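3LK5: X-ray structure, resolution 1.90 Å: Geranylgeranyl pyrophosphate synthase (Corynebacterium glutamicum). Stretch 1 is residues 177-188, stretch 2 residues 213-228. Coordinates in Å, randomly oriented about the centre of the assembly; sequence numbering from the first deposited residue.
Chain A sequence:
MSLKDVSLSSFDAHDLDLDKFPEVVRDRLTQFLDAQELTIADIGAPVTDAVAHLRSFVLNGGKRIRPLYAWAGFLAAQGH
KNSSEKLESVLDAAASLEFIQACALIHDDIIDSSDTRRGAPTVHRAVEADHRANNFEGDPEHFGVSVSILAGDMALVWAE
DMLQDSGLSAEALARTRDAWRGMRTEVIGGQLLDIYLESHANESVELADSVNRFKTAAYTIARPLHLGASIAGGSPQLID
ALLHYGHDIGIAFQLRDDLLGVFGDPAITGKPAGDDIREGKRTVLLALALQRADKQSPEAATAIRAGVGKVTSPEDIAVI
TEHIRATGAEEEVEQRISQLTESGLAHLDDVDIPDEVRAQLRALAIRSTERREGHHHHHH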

ATOM      1  N   ARG A 177      12.404   3.527  12.742  1.00 22.74           N
ATOM      2  CA  ARG A 177      12.557   2.578  11.613  1.00 22.32           C
ATOM      3  C   ARG A 177      12.328   1.112  12.013  1.00 21.40           C
ATOM      4  O   ARG A 177      11.537   0.407  11.373  1.00 21.42           O
ATOM      5  CB  ARG A 177      13.932   2.730  10.929  1.00 21.52           C
ATOM      6  CG  ARG A 177      14.175   4.047  10.136  1.00 23.88           C
ATOM      7  CD  ARG A 177      13.097   4.245   9.080  1.00 24.14           C
ATOM      8  NE  ARG A 177      12.957   3.075   8.180  1.00 24.36           N
ATOM      9  CZ  ARG A 177      11.807   2.764   7.591  1.00 23.11           C
ATOM     10  NH1 ARG A 177      10.715   3.508   7.846  1.00 24.43           N
ATOM     11  NH2 ARG A 177      11.738   1.694   6.786  1.00 24.13           N
ATOM     12  N   ASP A 178      12.990   0.650  13.090  1.00 21.12           N
ATOM     13  CA  ASP A 178      12.918  -0.787  13.432  1.00 23.16           C
ATOM     14  C   ASP A 178      11.467  -1.223  13.667  1.00 21.65           C
ATOM     15  O   ASP A 178      11.008  -2.247  13.125  1.00 21.07           O
ATOM     16  CB  ASP A 178      13.797  -1.143  14.653  1.00 26.30           C
ATOM     17  CG  ASP A 178      15.298  -1.074  14.347  1.00 39.26           C
ATOM     18  OD1 ASP A 178      15.684  -1.091  13.160  1.00 28.40           O
ATOM     19  OD2 ASP A 178      16.126  -1.023  15.290  1.00 29.80           O
ATOM     20  N   ALA A 179      10.733  -0.459  14.473  1.00 21.60           N
ATOM     21  CA  ALA A 179       9.369  -0.828  14.770  1.00 22.30           C
ATOM     22  C   ALA A 179       8.480  -0.709  13.550  1.00 21.62           C
ATOM     23  O   ALA A 179       7.635  -1.573  13.308  1.00 21.30           O
ATOM     24  CB  ALA A 179       8.786   0.057  15.921  1.00 22.56           C
ATOM     25  N   TRP A 180       8.646   0.377  12.791  1.00 20.53           N
ATOM     26  CA  TRP A 180       7.749   0.612  11.656  1.00 21.04           C
ATOM     27  C   TRP A 180       8.048  -0.332  10.488  1.00 19.80           C
ATOM     28  O   TRP A 180       7.095  -0.863   9.844  1.00 20.55           O
ATOM     29  CB  TRP A 180       7.936   2.068  11.179  1.00 21.29           C
ATOM     30  CG  TRP A 180       6.942   2.567  10.136  1.00 22.75           C
ATOM     31  CD1 TRP A 180       7.155   2.675   8.792  1.00 22.28           C
ATOM     32  CD2 TRP A 180       5.649   3.130  10.389  1.00 21.19           C
ATOM     33  NE1 TRP A 180       6.053   3.252   8.179  1.00 22.07           N
ATOM     34  CE2 TRP A 180       5.110   3.521   9.140  1.00 22.70           C
ATOM     35  CE3 TRP A 180       4.897   3.343  11.569  1.00 23.58           C
ATOM     36  CZ2 TRP A 180       3.834   4.142   9.011  1.00 22.13           C
ATOM     37  CZ3 TRP A 180       3.626   3.968  11.464  1.00 21.92           C
ATOM     38  CH2 TRP A 180       3.109   4.348  10.186  1.00 23.27           C
ATOM     39  N   ARG A 181       9.338  -0.547  10.209  1.00 19.94           N
ATOM     40  CA  ARG A 181       9.723  -1.540   9.174  1.00 20.54           C
ATOM     41  C   ARG A 181       9.209  -2.944   9.609  1.00 22.19           C
ATOM     42  O   ARG A 181       8.560  -3.643   8.816  1.00 22.58           O
ATOM     43  CB  ARG A 181      11.250  -1.570   9.001  1.00 21.80           C
ATOM     44  CG  ARG A 181      11.767  -2.558   7.900  1.00 25.76           C
ATOM     45  CD  ARG A 181      13.307  -2.874   8.135  1.00 24.50           C
ATOM     46  NE  ARG A 181      14.027  -1.611   8.282  1.00 28.64           N
ATOM     47  CZ  ARG A 181      14.709  -1.273   9.372  1.00 26.87           C
ATOM     48  NH1 ARG A 181      14.850  -2.126  10.403  1.00 27.65           N
ATOM     49  NH2 ARG A 181      15.278  -0.109   9.403  1.00 28.95           N
ATOM     50  N   GLY A 182       9.458  -3.300  10.877  1.00 22.12           N
ATOM     51  CA  GLY A 182       9.026  -4.644  11.392  1.00 22.03           C
ATOM     52  C   GLY A 182       7.519  -4.814  11.267  1.00 23.19           C
ATOM     53  O   GLY A 182       7.039  -5.778  10.661  1.00 25.19           O
HETATM   54  N   MSE A 183       6.752  -3.847  11.775  1.00 23.02           N
HETATM   55  CA  MSE A 183       5.320  -3.958  11.839  1.00 24.64           C
HETATM   56  C   MSE A 183       4.676  -4.215  10.483  1.00 23.60           C
HETATM   57  O   MSE A 183       3.802  -5.074  10.361  1.00 23.27           O
HETATM   58  CB  MSE A 183       4.721  -2.654  12.388  1.00 28.03           C
HETATM   59  CG  MSE A 183       3.230  -2.704  12.442  1.00 29.37           C
HETATM   60 SE   MSE A 183       2.615  -0.967  13.192  1.00 41.03          SE
HETATM   61  CE  MSE A 183       3.207   0.176  11.729  1.00 31.55           C
ATOM     62  N   ARG A 184       5.076  -3.460   9.464  1.00 22.63           N
ATOM     63  CA  ARG A 184       4.381  -3.529   8.154  1.00 21.11           C
ATOM     64  C   ARG A 184       4.743  -4.816   7.417  1.00 22.41           C
ATOM     65  O   ARG A 184       3.892  -5.433   6.783  1.00 23.68           O
ATOM     66  CB  ARG A 184       4.667  -2.250   7.303  1.00 20.83           C
ATOM     67  CG  ARG A 184       3.820  -1.077   7.880  1.00 21.36           C
ATOM     68  CD  ARG A 184       4.603   0.262   7.913  1.00 21.16           C
ATOM     69  NE  ARG A 184       5.098   0.667   6.578  1.00 22.51           N
ATOM     70  CZ  ARG A 184       6.349   0.512   6.132  1.00 20.79           C
ATOM     71  NH1 ARG A 184       7.294  -0.104   6.864  1.00 21.77           N
ATOM     72  NH2 ARG A 184       6.670   1.018   4.924  1.00 22.17           N
ATOM     73  N   THR A 185       5.985  -5.258   7.521  1.00 21.84           N
ATOM     74  CA  THR A 185       6.330  -6.539   6.879  1.00 21.57           C
ATOM     75  C   THR A 185       5.624  -7.685   7.630  1.00 22.38           C
ATOM     76  O   THR A 185       5.116  -8.636   7.013  1.00 23.58           O
ATOM     77  CB  THR A 185       7.841  -6.716   6.807  1.00 21.78           C
ATOM     78  OG1 THR A 185       8.332  -5.796   5.809  1.00 23.66           O
ATOM     79  CG2 THR A 185       8.211  -8.172   6.364  1.00 24.25           C
ATOM     80  N   GLU A 186       5.617  -7.592   8.965  1.00 21.84           N
ATOM     81  CA  GLU A 186       5.022  -8.664   9.795  1.00 22.58           C
ATOM     82  C   GLU A 186       3.525  -8.829   9.563  1.00 23.65           C
ATOM     83  O   GLU A 186       3.033  -9.961   9.415  1.00 23.28           O
ATOM     84  CB  GLU A 186       5.365  -8.426  11.282  1.00 24.03           C
ATOM     85  CG  GLU A 186       6.829  -8.774  11.594  1.00 27.78           C
ATOM     86  CD  GLU A 186       7.420  -8.086  12.842  1.00 27.70           C
ATOM     87  OE1 GLU A 186       6.748  -7.299  13.552  1.00 28.04           O
ATOM     88  OE2 GLU A 186       8.634  -8.259  13.069  1.00 29.71           O
ATOM     89  N   VAL A 187       2.772  -7.726   9.505  1.00 24.16           N
ATOM     90  CA  VAL A 187       1.321  -7.863   9.332  1.00 24.31           C
ATOM     91  C   VAL A 187       0.952  -8.420   7.938  1.00 25.23           C
ATOM     92  O   VAL A 187       0.085  -9.299   7.807  1.00 24.55           O
ATOM     93  CB  VAL A 187       0.525  -6.561   9.636  1.00 23.59           C
ATOM     94  CG1 VAL A 187       0.797  -5.426   8.583  1.00 23.82           C
ATOM     95  CG2 VAL A 187      -1.016  -6.871   9.698  1.00 24.45           C
ATOM     96  N   ILE A 188       1.596  -7.915   6.888  1.00 24.37           N
ATOM     97  CA  ILE A 188       1.335  -8.446   5.552  1.00 23.22           C
ATOM     98  C   ILE A 188       1.822  -9.909   5.464  1.00 24.29           C
ATOM     99  O   ILE A 188       1.123 -10.782   4.881  1.00 24.39           O
ATOM    100  CB  ILE A 188       1.939  -7.531   4.438  1.00 23.67           C
ATOM    101  CG1 ILE A 188       1.453  -6.081   4.605  1.00 26.19           C
ATOM    102  CG2 ILE A 188       1.621  -8.130   2.976  1.00 25.71           C
ATOM    103  CD1 ILE A 188       2.092  -5.079   3.666  1.00 23.59           C
ATOM    104  N   ARG A 213       1.073 -14.636  16.010  1.00 28.41           N
ATOM    105  CA  ARG A 213       2.291 -13.918  16.410  1.00 30.07           C
ATOM    106  C   ARG A 213       2.530 -12.659  15.541  1.00 28.92           C
ATOM    107  O   ARG A 213       2.933 -11.596  16.065  1.00 28.00           O
ATOM    108  CB  ARG A 213       3.479 -14.856  16.260  1.00 33.07           C
ATOM    109  CG  ARG A 213       4.817 -14.264  16.549  1.00 43.12           C
ATOM    110  CD  ARG A 213       5.924 -15.327  16.402  1.00 38.71           C
ATOM    111  NE  ARG A 213       7.225 -14.651  16.424  1.00 45.88           N
ATOM    112  CZ  ARG A 213       8.378 -15.153  15.972  1.00 40.87           C
ATOM    113  NH1 ARG A 213       8.442 -16.367  15.420  1.00 46.08           N
ATOM    114  NH2 ARG A 213       9.475 -14.408  16.050  1.00 46.60           N
ATOM    115  N   PHE A 214       2.278 -12.820  14.229  1.00 27.38           N
ATOM    116  CA  PHE A 214       2.669 -11.795  13.221  1.00 27.02           C
ATOM    117  C   PHE A 214       1.492 -10.948  12.772  1.00 28.31           C
ATOM    118  O   PHE A 214       1.579  -9.723  12.819  1.00 29.12           O
ATOM    119  CB  PHE A 214       3.381 -12.460  12.020  1.00 26.60           C
ATOM    120  CG  PHE A 214       4.737 -12.989  12.370  1.00 29.45           C
ATOM    121  CD1 PHE A 214       5.786 -12.100  12.674  1.00 27.54           C
ATOM    122  CD2 PHE A 214       4.961 -14.365  12.475  1.00 26.69           C
ATOM    123  CE1 PHE A 214       7.076 -12.589  13.028  1.00 30.79           C
ATOM    124  CE2 PHE A 214       6.208 -14.861  12.800  1.00 30.45           C
ATOM    125  CZ  PHE A 214       7.269 -13.984  13.099  1.00 28.09           C
ATOM    126  N   LYS A 215       0.373 -11.583  12.391  1.00 27.91           N
ATOM    127  CA  LYS A 215      -0.775 -10.828  11.928  1.00 28.37           C
ATOM    128  C   LYS A 215      -1.463 -10.066  13.072  1.00 28.07           C
ATOM    129  O   LYS A 215      -1.990  -8.984  12.860  1.00 28.70           O
ATOM    130  CB  LYS A 215      -1.776 -11.744  11.215  1.00 31.93           C
ATOM    131  CG  LYS A 215      -3.026 -11.037  10.683  1.00 46.67           C
ATOM    132  CD  LYS A 215      -4.021 -12.020  10.023  1.00 37.16           C
ATOM    133  CE  LYS A 215      -5.448 -11.555  10.309  1.00 47.26           C
ATOM    134  NZ  LYS A 215      -6.478 -12.187   9.432  1.00 41.43           N
ATOM    135  N   THR A 216      -1.404 -10.600  14.283  1.00 26.32           N
ATOM    136  CA  THR A 216      -2.071  -9.920  15.401  1.00 26.61           C
ATOM    137  C   THR A 216      -1.126  -9.381  16.428  1.00 27.40           C
ATOM    138  O   THR A 216      -1.187  -8.196  16.714  1.00 27.92           O
ATOM    139  CB  THR A 216      -3.115 -10.817  16.105  1.00 26.51           C
ATOM    140  OG1 THR A 216      -4.084 -11.217  15.128  1.00 30.25           O
ATOM    141  CG2 THR A 216      -3.846 -10.010  17.228  1.00 28.00           C
ATOM    142  N   ALA A 217      -0.259 -10.208  17.028  1.00 26.86           N
ATOM    143  CA  ALA A 217       0.435  -9.710  18.211  1.00 27.02           C
ATOM    144  C   ALA A 217       1.459  -8.599  17.834  1.00 28.64           C
ATOM    145  O   ALA A 217       1.527  -7.560  18.488  1.00 28.89           O
ATOM    146  CB  ALA A 217       1.141 -10.823  18.957  1.00 25.63           C
ATOM    147  N   ALA A 218       2.277  -8.867  16.824  1.00 26.68           N
ATOM    148  CA  ALA A 218       3.279  -7.894  16.353  1.00 27.05           C
ATOM    149  C   ALA A 218       2.567  -6.631  15.898  1.00 25.80           C
ATOM    150  O   ALA A 218       2.889  -5.522  16.299  1.00 25.60           O
ATOM    151  CB  ALA A 218       4.088  -8.485  15.150  1.00 27.29           C
ATOM    152  N   TYR A 219       1.521  -6.832  15.122  1.00 25.94           N
ATOM    153  CA  TYR A 219       0.845  -5.739  14.459  1.00 26.32           C
ATOM    154  C   TYR A 219       0.047  -4.852  15.422  1.00 26.20           C
ATOM    155  O   TYR A 219       0.030  -3.629  15.303  1.00 25.89           O
ATOM    156  CB  TYR A 219      -0.096  -6.356  13.414  1.00 26.85           C
ATOM    157  CG  TYR A 219      -1.023  -5.363  12.782  1.00 28.04           C
ATOM    158  CD1 TYR A 219      -0.512  -4.172  12.217  1.00 28.24           C
ATOM    159  CD2 TYR A 219      -2.391  -5.619  12.694  1.00 27.62           C
ATOM    160  CE1 TYR A 219      -1.356  -3.259  11.622  1.00 27.10           C
ATOM    161  CE2 TYR A 219      -3.254  -4.738  12.076  1.00 27.70           C
ATOM    162  CZ  TYR A 219      -2.722  -3.557  11.539  1.00 29.31           C
ATOM    163  OH  TYR A 219      -3.548  -2.646  10.963  1.00 29.01           O
ATOM    164  N   THR A 220      -0.603  -5.474  16.397  1.00 24.54           N
ATOM    165  CA  THR A 220      -1.638  -4.763  17.153  1.00 25.46           C
ATOM    166  C   THR A 220      -1.120  -4.189  18.452  1.00 25.09           C
ATOM    167  O   THR A 220      -1.602  -3.138  18.908  1.00 26.25           O
ATOM    168  CB  THR A 220      -2.846  -5.712  17.411  1.00 25.87           C
ATOM    169  OG1 THR A 220      -3.355  -6.149  16.142  1.00 27.41           O
ATOM    170  CG2 THR A 220      -3.967  -5.033  18.263  1.00 25.55           C
ATOM    171  N   ILE A 221      -0.144  -4.873  19.042  1.00 24.70           N
ATOM    172  CA  ILE A 221       0.331  -4.483  20.342  1.00 23.15           C
ATOM    173  C   ILE A 221       1.822  -4.286  20.438  1.00 22.54           C
ATOM    174  O   ILE A 221       2.279  -3.215  20.878  1.00 22.16           O
ATOM    175  CB  ILE A 221      -0.114  -5.536  21.466  1.00 21.71           C
ATOM    176  CG1 ILE A 221      -1.616  -5.795  21.354  1.00 25.02           C
ATOM    177  CG2 ILE A 221       0.318  -4.985  22.875  1.00 24.09           C
ATOM    178  CD1 ILE A 221      -2.279  -6.430  22.693  1.00 24.73           C
ATOM    179  N   ALA A 222       2.598  -5.305  20.064  1.00 22.16           N
ATOM    180  CA  ALA A 222       4.043  -5.209  20.296  1.00 21.92           C
ATOM    181  C   ALA A 222       4.717  -4.108  19.487  1.00 21.21           C
ATOM    182  O   ALA A 222       5.470  -3.300  20.039  1.00 20.44           O
ATOM    183  CB  ALA A 222       4.764  -6.562  20.041  1.00 22.38           C
ATOM    184  N   ARG A 223       4.474  -4.076  18.186  1.00 22.14           N
ATOM    185  CA  ARG A 223       5.117  -3.025  17.410  1.00 21.93           C
ATOM    186  C   ARG A 223       4.569  -1.602  17.690  1.00 22.25           C
ATOM    187  O   ARG A 223       5.361  -0.672  17.682  1.00 23.52           O
ATOM    188  CB  ARG A 223       5.153  -3.312  15.891  1.00 22.39           C
ATOM    189  CG  ARG A 223       5.975  -4.555  15.470  1.00 23.21           C
ATOM    190  CD  ARG A 223       7.436  -4.419  15.844  1.00 23.62           C
ATOM    191  NE  ARG A 223       8.219  -5.526  15.246  1.00 24.92           N
ATOM    192  CZ  ARG A 223       9.485  -5.788  15.558  1.00 27.25           C
ATOM    193  NH1 ARG A 223      10.158  -5.016  16.424  1.00 26.16           N
ATOM    194  NH2 ARG A 223      10.123  -6.804  14.968  1.00 27.31           N
ATOM    195  N   PRO A 224       3.241  -1.421  17.907  1.00 22.01           N
ATOM    196  CA  PRO A 224       2.827  -0.061  18.321  1.00 21.39           C
ATOM    197  C   PRO A 224       3.566   0.366  19.603  1.00 21.21           C
ATOM    198  O   PRO A 224       4.016   1.484  19.680  1.00 20.47           O
ATOM    199  CB  PRO A 224       1.303  -0.221  18.548  1.00 20.62           C
ATOM    200  CG  PRO A 224       0.927  -1.211  17.406  1.00 22.82           C
ATOM    201  CD  PRO A 224       2.070  -2.258  17.554  1.00 21.81           C
ATOM    202  N   LEU A 225       3.685  -0.516  20.603  1.00 20.34           N
ATOM    203  CA  LEU A 225       4.434  -0.149  21.838  1.00 21.21           C
ATOM    204  C   LEU A 225       5.864   0.224  21.499  1.00 22.22           C
ATOM    205  O   LEU A 225       6.396   1.215  21.996  1.00 22.12           O
ATOM    206  CB  LEU A 225       4.513  -1.331  22.840  1.00 21.07           C
ATOM    207  CG  LEU A 225       3.174  -1.486  23.607  1.00 22.88           C
ATOM    208  CD1 LEU A 225       3.077  -2.901  24.258  1.00 22.46           C
ATOM    209  CD2 LEU A 225       2.932  -0.376  24.641  1.00 22.47           C
ATOM    210  N   HIS A 226       6.485  -0.624  20.678  1.00 22.50           N
ATOM    211  CA  HIS A 226       7.855  -0.397  20.220  1.00 22.36           C
ATOM    212  C   HIS A 226       7.972   0.970  19.534  1.00 22.23           C
ATOM    213  O   HIS A 226       8.877   1.751  19.832  1.00 20.80           O
ATOM    214  CB  HIS A 226       8.275  -1.557  19.274  1.00 21.31           C
ATOM    215  CG  HIS A 226       9.722  -1.539  18.894  1.00 21.59           C
ATOM    216  ND1 HIS A 226      10.273  -2.450  18.010  1.00 22.15           N
ATOM    217  CD2 HIS A 226      10.720  -0.686  19.230  1.00 21.19           C
ATOM    218  CE1 HIS A 226      11.553  -2.154  17.825  1.00 21.23           C
ATOM    219  NE2 HIS A 226      11.847  -1.096  18.559  1.00 22.65           N
ATOM    220  N   LEU A 227       7.033   1.265  18.632  1.00 22.24           N
ATOM    221  CA  LEU A 227       7.064   2.548  17.916  1.00 21.81           C
ATOM    222  C   LEU A 227       7.021   3.753  18.886  1.00 22.41           C
ATOM    223  O   LEU A 227       7.848   4.686  18.799  1.00 22.13           O
ATOM    224  CB  LEU A 227       5.876   2.578  16.929  1.00 20.92           C
ATOM    225  CG  LEU A 227       5.648   3.889  16.177  1.00 22.72           C
ATOM    226  CD1 LEU A 227       6.927   4.135  15.297  1.00 23.37           C
ATOM    227  CD2 LEU A 227       4.338   3.840  15.327  1.00 22.06           C
ATOM    228  N   GLY A 228       6.041   3.736  19.784  1.00 20.75           N
ATOM    229  CA  GLY A 228       5.898   4.824  20.770  1.00 21.10           C
ATOM    230  C   GLY A 228       7.132   4.947  21.641  1.00 22.31           C
ATOM    231  O   GLY A 228       7.639   6.060  21.870  1.00 21.88           O
TER

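The two helices pack nearly antiparallel, their N-to-C directions 154° apart and their axes approaching to 7.5 Å, and the polar chemistry between them is concentrated on Arg 223. Its CA-to-CB bond points toward the first helix, and the side chain sits as a knob among Ala 179, Gly 182, Met 183 and Glu 186. There it meets the carboxylate of Glu 186 in a bidentate salt bridge: NE of Arg 223 donates to OE1 of Glu 186 at 2.9 Å, and NH2 of Arg 223 to OE2 of Glu 186 at 2.8 Å. Both N-H...O angles are at least 170°, so the two hydrogen bonds are close to linear and both carboxylate oxygens are engaged. The remaining guanidinium nitrogen turns back to its own helix, where NH1 of Arg 223 donates to ND1 of His 226 at 3.0 Å with a more bent angle of 138°. The absence of a side chain at Gly 182 makes room for this arrangement, since an ideal CB there would lie only 2.8 Å from NE of Arg 223.

The ring of His 226, which accepts that bond, also offers a face to Ala 179, whose CB lies 3.7 Å from the ring centroid in a CH-pi contact. A second such contact forms farther along, where CG2 of Val 187 stands 3.5 Å from the centroid of the Tyr 219 ring; Met 183 meets the same ring at its edge, CG to CD1 of Tyr 219 being 4.0 Å. Leu 227 packs against the ring edge of Trp 180, with CD2 of Leu 227 3.8 Å from CE3 of Trp 180.

Several other polar side-chain groups find their partners away from the partner helix. NH1 of Arg 184 donates to Trp 180 O at 3.1 Å, while Trp 180 NE1 and Tyr 219 OH bond elsewhere in the structure. The carbonyl O of Tyr 219, buried by the contact, has no partner in the model.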